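Local coordinates for putative fumarylacetoacetate hydrolase family protein (Yersinia pestis, PDB 3S52), which is a putative member of the fumarylacetoacetate hydrolase family, built on the mixed beta-sheet fold of that family's C-terminal domain, at residues V70-V78 with L150-Q160; L84-A93 with I172-T183. All coordinates share one frame; numbering follows the deposited sequence.

Interaction 1: residues V70-V78 with L150-Q160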
loop_
_atom_site.group_PDB
_atom_site.type_symbol
_atom_site.label_atom_id
_atom_site.label_comp_id
_atom_site.label_asym_id
_atom_site.label_seq_id
_atom_site.Cartn_x
_atom_site.Cartn_y
_atom_site.Cartn_z
ATOM N N VAL A 70 -8.806 9.037 15.786
ATOM C CA VAL A 70 -7.528 8.997 15.104
ATOM C C VAL A 70 -6.400 9.068 16.139
ATOM O O VAL A 70 -6.332 10.014 16.934
ATOM C CB VAL A 70 -7.425 10.179 14.111
ATOM C CG1 VAL A 70 -6.088 10.186 13.414
ATOM C CG2 VAL A 70 -8.561 10.114 13.097
ATOM N N HIS A 71 -5.522 8.064 16.127
ATOM C CA HIS A 71 -4.421 7.979 17.089
ATOM C C HIS A 71 -3.059 8.348 16.489
ATOM O O HIS A 71 -2.745 7.962 15.364
ATOM C CB HIS A 71 -4.334 6.557 17.665
ATOM C CG HIS A 71 -5.399 6.236 18.668
ATOM N ND1 HIS A 71 -6.691 6.709 18.562
ATOM C CD2 HIS A 71 -5.364 5.483 19.793
ATOM C CE1 HIS A 71 -7.404 6.265 19.584
ATOM N NE2 HIS A 71 -6.621 5.523 20.347
ATOM N N HIS A 72 -2.246 9.074 17.250
ATOM C CA HIS A 72 -0.881 9.370 16.834
ATOM C C HIS A 72 0.044 8.156 17.082
ATOM O O HIS A 72 -0.101 7.460 18.091
ATOM C CB HIS A 72 -0.357 10.604 17.584
ATOM C CG HIS A 72 -0.440 10.489 19.079
ATOM N ND1 HIS A 72 0.460 9.754 19.824
ATOM C CD2 HIS A 72 -1.320 11.015 19.969
ATOM C CE1 HIS A 72 0.135 9.826 21.104
ATOM N NE2 HIS A 72 -0.941 10.585 21.220
ATOM N N GLU A 73 0.941 7.854 16.138
ATOM C CA GLU A 73 2.039 6.949 16.444
ATOM C C GLU A 73 3.338 7.528 15.904
ATOM O O GLU A 73 3.630 7.375 14.716
ATOM C CB GLU A 73 1.774 5.586 15.787
ATOM C CG GLU A 73 0.344 5.117 15.968
ATOM C CD GLU A 73 0.144 3.666 15.565
ATOM O OE1 GLU A 73 0.889 3.180 14.682
ATOM O OE2 GLU A 73 -0.761 3.020 16.142
ATOM N N ILE A 74 4.167 8.079 16.783
ATOM C CA ILE A 74 5.407 8.721 16.341
ATOM C C ILE A 74 6.429 7.636 15.979
ATOM O O ILE A 74 6.459 6.572 16.609
ATOM C CB ILE A 74 5.976 9.703 17.409
ATOM C CG1 ILE A 74 7.106 10.545 16.816
ATOM C CG2 ILE A 74 6.486 8.955 18.620
ATOM C CD1 ILE A 74 7.711 11.545 17.802
ATOM N N GLU A 75 7.224 7.886 14.940
ATOM C CA GLU A 75 8.143 6.877 14.416
ATOM C C GLU A 75 9.320 7.515 13.717
ATOM O O GLU A 75 9.190 8.588 13.120
ATOM C CB GLU A 75 7.417 5.928 13.423
ATOM C CG GLU A 75 6.074 5.390 13.950
ATOM C CD GLU A 75 5.570 4.144 13.233
ATOM O OE1 GLU A 75 6.309 3.594 12.393
ATOM O OE2 GLU A 75 4.424 3.706 13.522
ATOM N N LEU A 76 10.462 6.841 13.786
ATOM C CA LEU A 76 11.627 7.220 12.998
ATOM C C LEU A 76 11.364 6.836 11.541
ATOM O O LEU A 76 10.963 5.696 11.255
ATOM C CB LEU A 76 12.885 6.503 13.515
ATOM C CG LEU A 76 14.122 6.803 12.669
ATOM C CD1 LEU A 76 14.602 8.212 12.929
ATOM C CD2 LEU A 76 15.239 5.789 12.938
ATOM N N ALA A 77 11.544 7.790 10.629
ATOM C CA ALA A 77 11.384 7.503 9.197
ATOM C C ALA A 77 12.761 7.480 8.532
ATOM O O ALA A 77 13.608 8.313 8.830
ATOM C CB ALA A 77 10.499 8.566 8.526
ATOM N N VAL A 78 12.969 6.529 7.630
ATOM C CA VAL A 78 14.242 6.359 6.949
ATOM C C VAL A 78 14.001 6.553 5.457
ATOM O O VAL A 78 13.088 5.954 4.892
ATOM C CB VAL A 78 14.788 4.944 7.188
ATOM C CG1 VAL A 78 16.124 4.752 6.509
ATOM C CG2 VAL A 78 14.872 4.656 8.684
ATOM N N LEU A 150 12.833 10.012 20.237
ATOM C CA LEU A 150 11.604 10.502 19.636
ATOM C C LEU A 150 10.685 10.955 20.756
ATOM O O LEU A 150 10.498 10.233 21.728
ATOM C CB LEU A 150 10.889 9.360 18.910
ATOM C CG LEU A 150 11.586 8.580 17.810
ATOM C CD1 LEU A 150 10.905 7.240 17.610
ATOM C CD2 LEU A 150 11.570 9.388 16.536
ATOM N N SER A 151 10.078 12.125 20.610
ATOM C CA SER A 151 9.147 12.588 21.620
ATOM C C SER A 151 7.992 13.319 20.967
ATOM O O SER A 151 8.158 14.008 19.959
ATOM C CB SER A 151 9.841 13.476 22.648
ATOM O OG SER A 151 10.359 14.633 22.031
ATOM N N LEU A 152 6.808 13.138 21.530
ATOM C CA LEU A 152 5.631 13.797 21.008
ATOM C C LEU A 152 4.961 14.401 22.199
ATOM O O LEU A 152 4.675 13.697 23.156
ATOM C CB LEU A 152 4.682 12.791 20.361
ATOM C CG LEU A 152 3.310 13.351 19.978
ATOM C CD1 LEU A 152 3.481 14.488 18.961
ATOM C CD2 LEU A 152 2.412 12.262 19.415
ATOM N N THR A 153 4.757 15.712 22.141
ATOM C CA THR A 153 4.075 16.462 23.181
ATOM C C THR A 153 2.789 16.985 22.558
ATOM O O THR A 153 2.811 17.542 21.465
ATOM C CB THR A 153 4.939 17.655 23.650
ATOM O OG1 THR A 153 6.131 17.164 24.275
ATOM C CG2 THR A 153 4.202 18.508 24.633
ATOM N N ILE A 154 1.666 16.764 23.231
ATOM C CA ILE A 154 0.390 17.267 22.757
ATOM C C ILE A 154 -0.232 18.153 23.829
ATOM O O ILE A 154 -0.421 17.718 24.971
ATOM C CB ILE A 154 -0.556 16.116 22.377
ATOM C CG1 ILE A 154 -0.020 15.380 21.149
ATOM C CG2 ILE A 154 -1.945 16.635 22.063
ATOM C CD1 ILE A 154 -0.931 14.277 20.671
ATOM N N ASN A 155 -0.516 19.395 23.450
ATOM C CA ASN A 155 -1.034 20.413 24.363
ATOM C C ASN A 155 -0.188 20.494 25.624
ATOM O O ASN A 155 -0.710 20.510 26.738
ATOM C CB ASN A 155 -2.513 20.162 24.714
ATOM C CG ASN A 155 -3.398 20.028 23.484
ATOM O OD1 ASN A 155 -3.186 20.693 22.461
ATOM N ND2 ASN A 155 -4.410 19.172 23.583
ATOM N N GLY A 156 1.129 20.534 25.444
ATOM C CA GLY A 156 2.049 20.709 26.559
ATOM C C GLY A 156 2.298 19.481 27.418
ATOM O O GLY A 156 3.052 19.549 28.388
ATOM N N GLU A 157 1.677 18.357 27.067
ATOM C CA GLU A 157 1.823 17.125 27.839
ATOM C C GLU A 157 2.542 16.042 27.034
ATOM O O GLU A 157 2.162 15.742 25.900
ATOM C CB GLU A 157 0.445 16.602 28.246
ATOM C CG GLU A 157 0.502 15.253 28.935
ATOM C CD GLU A 157 -0.854 14.569 29.021
ATOM O OE1 GLU A 157 -1.887 15.254 28.876
ATOM O OE2 GLU A 157 -0.881 13.337 29.229
ATOM N N ILE A 158 3.566 15.438 27.614
ATOM C CA ILE A 158 4.299 14.400 26.895
ATOM C C ILE A 158 3.402 13.197 26.693
ATOM O O ILE A 158 2.816 12.689 27.638
ATOM C CB ILE A 158 5.507 13.920 27.676
ATOM C CG1 ILE A 158 6.573 15.007 27.698
ATOM C CG2 ILE A 158 6.050 12.617 27.061
ATOM C CD1 ILE A 158 7.686 14.722 28.666
ATOM N N ARG A 159 3.317 12.740 25.454
ATOM C CA ARG A 159 2.446 11.630 25.061
ATOM C C ARG A 159 3.263 10.383 24.723
ATOM O O ARG A 159 2.944 9.274 25.163
ATOM C CB ARG A 159 1.509 12.050 23.928
ATOM C CG ARG A 159 0.545 13.145 24.389
ATOM C CD ARG A 159 -0.569 12.551 25.222
ATOM N NE ARG A 159 -1.440 11.789 24.340
ATOM C CZ ARG A 159 -2.548 12.268 23.778
ATOM N NH1 ARG A 159 -2.955 13.513 24.041
ATOM N NH2 ARG A 159 -3.253 11.489 22.962
ATOM N N GLN A 160 4.233 10.548 23.834
ATOM C CA GLN A 160 5.213 9.497 23.599
ATOM C C GLN A 160 6.627 10.037 23.773
ATOM O O GLN A 160 6.912 11.183 23.410
ATOM C CB GLN A 160 5.030 8.904 22.208
ATOM C CG GLN A 160 3.609 8.436 21.919
ATOM C CD GLN A 160 3.510 7.751 20.580
ATOM O OE1 GLN A 160 3.054 8.339 19.602
ATOM N NE2 GLN A 160 3.955 6.503 20.522
#

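Interaction 2: residues L84-A93 with I172-T183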
loop_
_atom_site.group_PDB
_atom_site.type_symbol
_atom_site.label_atom_id
_atom_site.label_comp_id
_atom_site.label_asym_id
_atom_site.label_seq_id
_atom_site.Cartn_x
_atom_site.Cartn_y
_atom_site.Cartn_z
ATOM N N LEU A 84 16.594 -0.992 -3.431
ATOM C CA LEU A 84 16.932 -2.226 -2.727
ATOM C C LEU A 84 15.946 -3.334 -3.070
ATOM O O LEU A 84 14.726 -3.146 -2.957
ATOM C CB LEU A 84 16.913 -1.988 -1.226
ATOM C CG LEU A 84 17.920 -0.977 -0.701
ATOM C CD1 LEU A 84 17.503 -0.490 0.694
ATOM C CD2 LEU A 84 19.332 -1.585 -0.695
ATOM N N LYS A 85 16.467 -4.476 -3.514
ATOM C CA LYS A 85 15.629 -5.652 -3.731
ATOM C C LYS A 85 16.388 -6.886 -3.248
ATOM O O LYS A 85 17.494 -7.144 -3.714
ATOM C CB LYS A 85 15.270 -5.793 -5.208
ATOM C CG LYS A 85 14.383 -7.000 -5.507
ATOM C CD LYS A 85 14.115 -7.139 -6.999
ATOM C CE LYS A 85 13.396 -8.452 -7.325
ATOM N NZ LYS A 85 12.067 -8.560 -6.638
ATOM N N GLN A 86 15.807 -7.629 -2.310
ATOM C CA GLN A 86 16.493 -8.787 -1.738
ATOM C C GLN A 86 17.903 -8.390 -1.333
ATOM O O GLN A 86 18.867 -9.051 -1.698
ATOM C CB GLN A 86 16.540 -9.935 -2.752
ATOM C CG GLN A 86 15.160 -10.532 -3.066
ATOM C CD GLN A 86 15.181 -11.441 -4.286
ATOM O OE1 GLN A 86 16.205 -11.576 -4.954
ATOM N NE2 GLN A 86 14.044 -12.062 -4.585
ATOM N N ALA A 87 18.018 -7.299 -0.582
ATOM C CA ALA A 87 19.318 -6.706 -0.300
ATOM C C ALA A 87 19.920 -7.224 1.002
ATOM O O ALA A 87 19.207 -7.463 1.972
ATOM C CB ALA A 87 19.199 -5.193 -0.254
ATOM N N SER A 88 21.236 -7.389 1.009
ATOM C CA SER A 88 21.970 -7.771 2.206
ATOM C C SER A 88 21.990 -6.606 3.183
ATOM O O SER A 88 21.737 -5.461 2.808
ATOM C CB SER A 88 23.408 -8.148 1.858
ATOM O OG SER A 88 24.143 -6.978 1.524
ATOM N N GLU A 89 22.291 -6.898 4.443
ATOM C CA GLU A 89 22.352 -5.851 5.448
ATOM C C GLU A 89 23.355 -4.770 5.066
ATOM O O GLU A 89 23.090 -3.593 5.247
ATOM C CB GLU A 89 22.657 -6.434 6.827
ATOM C CG GLU A 89 21.471 -7.173 7.432
ATOM C CD GLU A 89 21.771 -7.723 8.813
ATOM O OE1 GLU A 89 22.853 -7.416 9.358
ATOM O OE2 GLU A 89 20.926 -8.467 9.353
ATOM N N ASP A 90 24.500 -5.164 4.513
ATOM C CA ASP A 90 25.499 -4.175 4.110
ATOM C C ASP A 90 25.025 -3.277 2.956
ATOM O O ASP A 90 25.248 -2.064 2.968
ATOM C CB ASP A 90 26.798 -4.878 3.714
ATOM N N ARG A 91 24.349 -3.858 1.975
ATOM C CA ARG A 91 23.814 -3.052 0.892
ATOM C C ARG A 91 22.768 -2.068 1.425
ATOM O O ARG A 91 22.713 -0.910 0.999
ATOM C CB ARG A 91 23.230 -3.939 -0.199
ATOM C CG ARG A 91 22.709 -3.157 -1.406
ATOM C CD ARG A 91 22.048 -4.077 -2.425
ATOM N NE ARG A 91 22.988 -5.081 -2.908
ATOM C CZ ARG A 91 23.890 -4.856 -3.858
ATOM N NH1 ARG A 91 24.717 -5.824 -4.246
ATOM N NH2 ARG A 91 23.967 -3.657 -4.422
ATOM N N VAL A 92 21.948 -2.528 2.368
ATOM C CA VAL A 92 20.942 -1.668 2.999
ATOM C C VAL A 92 21.611 -0.495 3.695
ATOM O O VAL A 92 21.256 0.661 3.463
ATOM C CB VAL A 92 20.045 -2.438 4.019
ATOM C CG1 VAL A 92 19.370 -1.466 4.992
ATOM C CG2 VAL A 92 19.002 -3.286 3.277
ATOM N N ALA A 93 22.588 -0.790 4.542
ATOM C CA ALA A 93 23.315 0.272 5.232
ATOM C C ALA A 93 23.779 1.386 4.271
ATOM O O ALA A 93 23.663 2.566 4.593
ATOM C CB ALA A 93 24.508 -0.312 5.997
ATOM N N ILE A 172 18.454 -1.889 10.070
ATOM C CA ILE A 172 19.073 -2.550 8.925
ATOM C C ILE A 172 18.478 -3.929 8.577
ATOM O O ILE A 172 17.999 -4.126 7.467
ATOM C CB ILE A 172 20.609 -2.576 9.062
ATOM C CG1 ILE A 172 21.148 -1.167 8.786
ATOM C CG2 ILE A 172 21.223 -3.569 8.098
ATOM C CD1 ILE A 172 22.398 -0.841 9.558
ATOM N N PRO A 173 18.488 -4.878 9.527
ATOM C CA PRO A 173 17.796 -6.140 9.232
ATOM C C PRO A 173 16.318 -5.952 8.867
ATOM O O PRO A 173 15.766 -6.752 8.104
ATOM C CB PRO A 173 17.919 -6.940 10.540
ATOM C CG PRO A 173 18.385 -5.929 11.603
ATOM C CD PRO A 173 19.161 -4.888 10.842
ATOM N N LEU A 174 15.669 -4.926 9.406
ATOM C CA LEU A 174 14.260 -4.709 9.071
ATOM C C LEU A 174 14.134 -4.375 7.582
ATOM O O LEU A 174 13.332 -4.964 6.842
ATOM C CB LEU A 174 13.659 -3.573 9.917
ATOM C CG LEU A 174 12.197 -3.194 9.627
ATOM C CD1 LEU A 174 11.244 -4.299 10.016
ATOM C CD2 LEU A 174 11.833 -1.903 10.368
ATOM N N ILE A 175 14.944 -3.428 7.140
ATOM C CA ILE A 175 14.856 -2.978 5.768
ATOM C C ILE A 175 15.295 -4.100 4.840
ATOM O O ILE A 175 14.733 -4.289 3.766
ATOM C CB ILE A 175 15.660 -1.694 5.528
ATOM C CG1 ILE A 175 15.047 -0.541 6.324
ATOM C CG2 ILE A 175 15.668 -1.347 4.049
ATOM C CD1 ILE A 175 15.803 0.785 6.164
ATOM N N SER A 176 16.287 -4.867 5.271
ATOM C CA SER A 176 16.713 -6.017 4.500
ATOM C C SER A 176 15.524 -6.952 4.323
ATOM O O SER A 176 15.195 -7.367 3.211
ATOM C CB SER A 176 17.872 -6.726 5.206
ATOM O OG SER A 176 18.261 -7.881 4.497
ATOM N N TYR A 177 14.864 -7.262 5.429
ATOM C CA TYR A 177 13.678 -8.109 5.392
ATOM C C TYR A 177 12.583 -7.582 4.445
ATOM O O TYR A 177 12.093 -8.329 3.580
ATOM C CB TYR A 177 13.130 -8.323 6.807
ATOM C CG TYR A 177 11.873 -9.158 6.845
ATOM C CD1 TYR A 177 11.906 -10.526 6.578
ATOM C CD2 TYR A 177 10.649 -8.577 7.124
ATOM C CE1 TYR A 177 10.739 -11.295 6.603
ATOM C CE2 TYR A 177 9.480 -9.333 7.161
ATOM C CZ TYR A 177 9.528 -10.686 6.900
ATOM O OH TYR A 177 8.350 -11.416 6.934
HETATM N N MSE A 178 12.211 -6.310 4.591
HETATM C CA MSE A 178 11.188 -5.696 3.727
HETATM C C MSE A 178 11.517 -5.875 2.246
HETATM O O MSE A 178 10.644 -6.124 1.422
HETATM C CB MSE A 178 11.039 -4.194 4.009
HETATM C CG MSE A 178 10.503 -3.845 5.381
HETATM SE SE MSE A 178 10.745 -1.913 5.761
HETATM C CE MSE A 178 9.568 -1.807 7.366
ATOM N N SER A 179 12.784 -5.733 1.907
ATOM C CA SER A 179 13.199 -5.796 0.500
ATOM C C SER A 179 13.055 -7.208 -0.082
ATOM O O SER A 179 13.198 -7.379 -1.283
ATOM C CB SER A 179 14.650 -5.327 0.337
ATOM O OG SER A 179 15.567 -6.346 0.747
ATOM N N ARG A 180 12.788 -8.217 0.753
ATOM C CA ARG A 180 12.546 -9.565 0.233
ATOM C C ARG A 180 11.186 -9.610 -0.440
ATOM O O ARG A 180 10.962 -10.383 -1.354
ATOM C CB ARG A 180 12.577 -10.616 1.340
ATOM C CG ARG A 180 13.951 -10.868 1.965
ATOM C CD ARG A 180 13.847 -11.975 3.026
ATOM N NE ARG A 180 13.310 -13.205 2.446
ATOM C CZ ARG A 180 12.677 -14.150 3.132
ATOM N NH1 ARG A 180 12.483 -14.017 4.440
ATOM N NH2 ARG A 180 12.230 -15.227 2.501
ATOM N N PHE A 181 10.280 -8.765 0.035
ATOM C CA PHE A 181 8.908 -8.688 -0.472
ATOM C C PHE A 181 8.742 -7.550 -1.470
ATOM O O PHE A 181 8.134 -7.732 -2.525
ATOM C CB PHE A 181 7.876 -8.583 0.667
ATOM C CG PHE A 181 7.777 -9.832 1.493
ATOM C CD1 PHE A 181 6.845 -10.823 1.171
ATOM C CD2 PHE A 181 8.634 -10.038 2.566
ATOM C CE1 PHE A 181 6.753 -11.982 1.924
ATOM C CE2 PHE A 181 8.554 -11.187 3.325
ATOM C CZ PHE A 181 7.612 -12.170 3.005
ATOM N N PHE A 182 9.157 -6.352 -1.057
ATOM C CA PHE A 182 8.947 -5.143 -1.849
ATOM C C PHE A 182 10.257 -4.509 -2.318
ATOM O O PHE A 182 11.174 -4.291 -1.529
ATOM C CB PHE A 182 8.126 -4.140 -1.038
ATOM C CG PHE A 182 7.054 -4.792 -0.199
ATOM C CD1 PHE A 182 5.957 -5.391 -0.799
ATOM C CD2 PHE A 182 7.148 -4.815 1.177
ATOM C CE1 PHE A 182 4.973 -5.995 -0.039
ATOM C CE2 PHE A 182 6.162 -5.420 1.940
ATOM C CZ PHE A 182 5.085 -6.017 1.325
ATOM N N THR A 183 10.363 -4.252 -3.614
ATOM C CA THR A 183 11.476 -3.436 -4.085
ATOM C C THR A 183 11.308 -2.057 -3.453
ATOM O O THR A 183 10.240 -1.449 -3.541
ATOM C CB THR A 183 11.486 -3.312 -5.622
ATOM O OG1 THR A 183 11.915 -4.555 -6.193
ATOM C CG2 THR A 183 12.440 -2.185 -6.075
HETATM O O HOH W 1 12.172 -12.603 -2.266
HETATM O O HOH W 2 17.105 -9.155 1.911
#

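Interaction 1: residues V70-V78 with L150-Q160
The amide oxygen of Q160 takes two hydrogen bonds from 70-78. H72 ND1 reaches Q160 OE1 at 3.0 Å, with an N-H...O angle of 153°. Backbone I74 N reaches the same OE1 at 3.0 Å and 164°. The two donors come from opposite faces of the amide plane, while OE1 lies close to the imidazole plane. Glutamine fits because OE1 can accept twice while NE2 donates; imidazole offers an edge N-H and a face for L152. With H72 CG set between backbone N and carbonyl carbon (chi1 55°), the ring turns toward the hairpin. There L152 CD2 makes a CH-pi contact over one face, 3.5 Å from the ring centroid, and R159 NH2 lies at the edge, 3.0 Å from H72 NE2. Farther along, the extended chain of I74 carries CD1 across to the hairpin, to L150 CB (4.0 Å) and L152 CB. Hairpin 150-160, closed by a type I' turn at I154-E157, belongs to the antiparallel sheet facing the mixed sheet of 70-80. A classic beta bulge, R159 and Q160 opposite L152, lets both side chains face H72. T194 OG1 accepts from Q160 NE2, orienting the amide so that OE1 faces both donors; P200 O accepts from R159 NH2.

Interaction 2: residues L84-A93 with I172-T183
Helix 89-93 and helix 172-181 cross steeply, at 105° with axes 8.7 Å apart at closest approach, and the loop 85-88 leading into the first runs past the C-terminal half of the second. This is helix-helix and loop-helix packing on the periphery of the fold, with S88 as N-cap, its OG accepting from R91 N. Two backbone amides dock in succession: Q86 N gives a bond of 2.8 Å to S179 O, approaching well above the carbonyl plane, and A87 N gives one to S179 OG at 2.9 Å, nearly straight at 169°. Serine suits this place because its short hydroxyl can accept from A87 while donating back to S176 O of its own helix; chi1 of 77° holds OG between backbone N and carbonyl carbon, where it meets both. Between the two helices, V92 uses both branches, CG1 lying 3.8 Å from I175 CB and CG2 resting on the S176 backbone; a short branched side chain fits here, one methyl per neighbour. I172 CG2 presses on E89 CB at 3.4 Å, the two side chains roughly perpendicular. K85 and T183 both turn their polar ends to D128 of the second subunit, placing this edge at the dimer interface. One turn before S179, S176 OG donates to A87 O at 2.7 Å, almost in line with the carbonyl bond, while a water also donates to that oxygen.

How the interactions relate
The two contacts alternate along the chain: strand 70-80 leads to helix 89-95, and strand 157-163 leads to helix 171-181, so each segment of interaction 1 is followed in the chain by one of interaction 2. Their centres lie about 27 Å apart, on opposite sides of the chain's centre, yet the segments meet where V78 CG1 packs on I175 CD1 at 4.0 Å. Interaction 1 is buried between two sheets, whereas interaction 2 is partly exposed and reaches the second subunit. E73, directed away from the hairpin, forms a salt bridge with K125; a bound sulfate, probably from the crystallisation liquor, lies about 4 Å from its side chain and may mark a pocket.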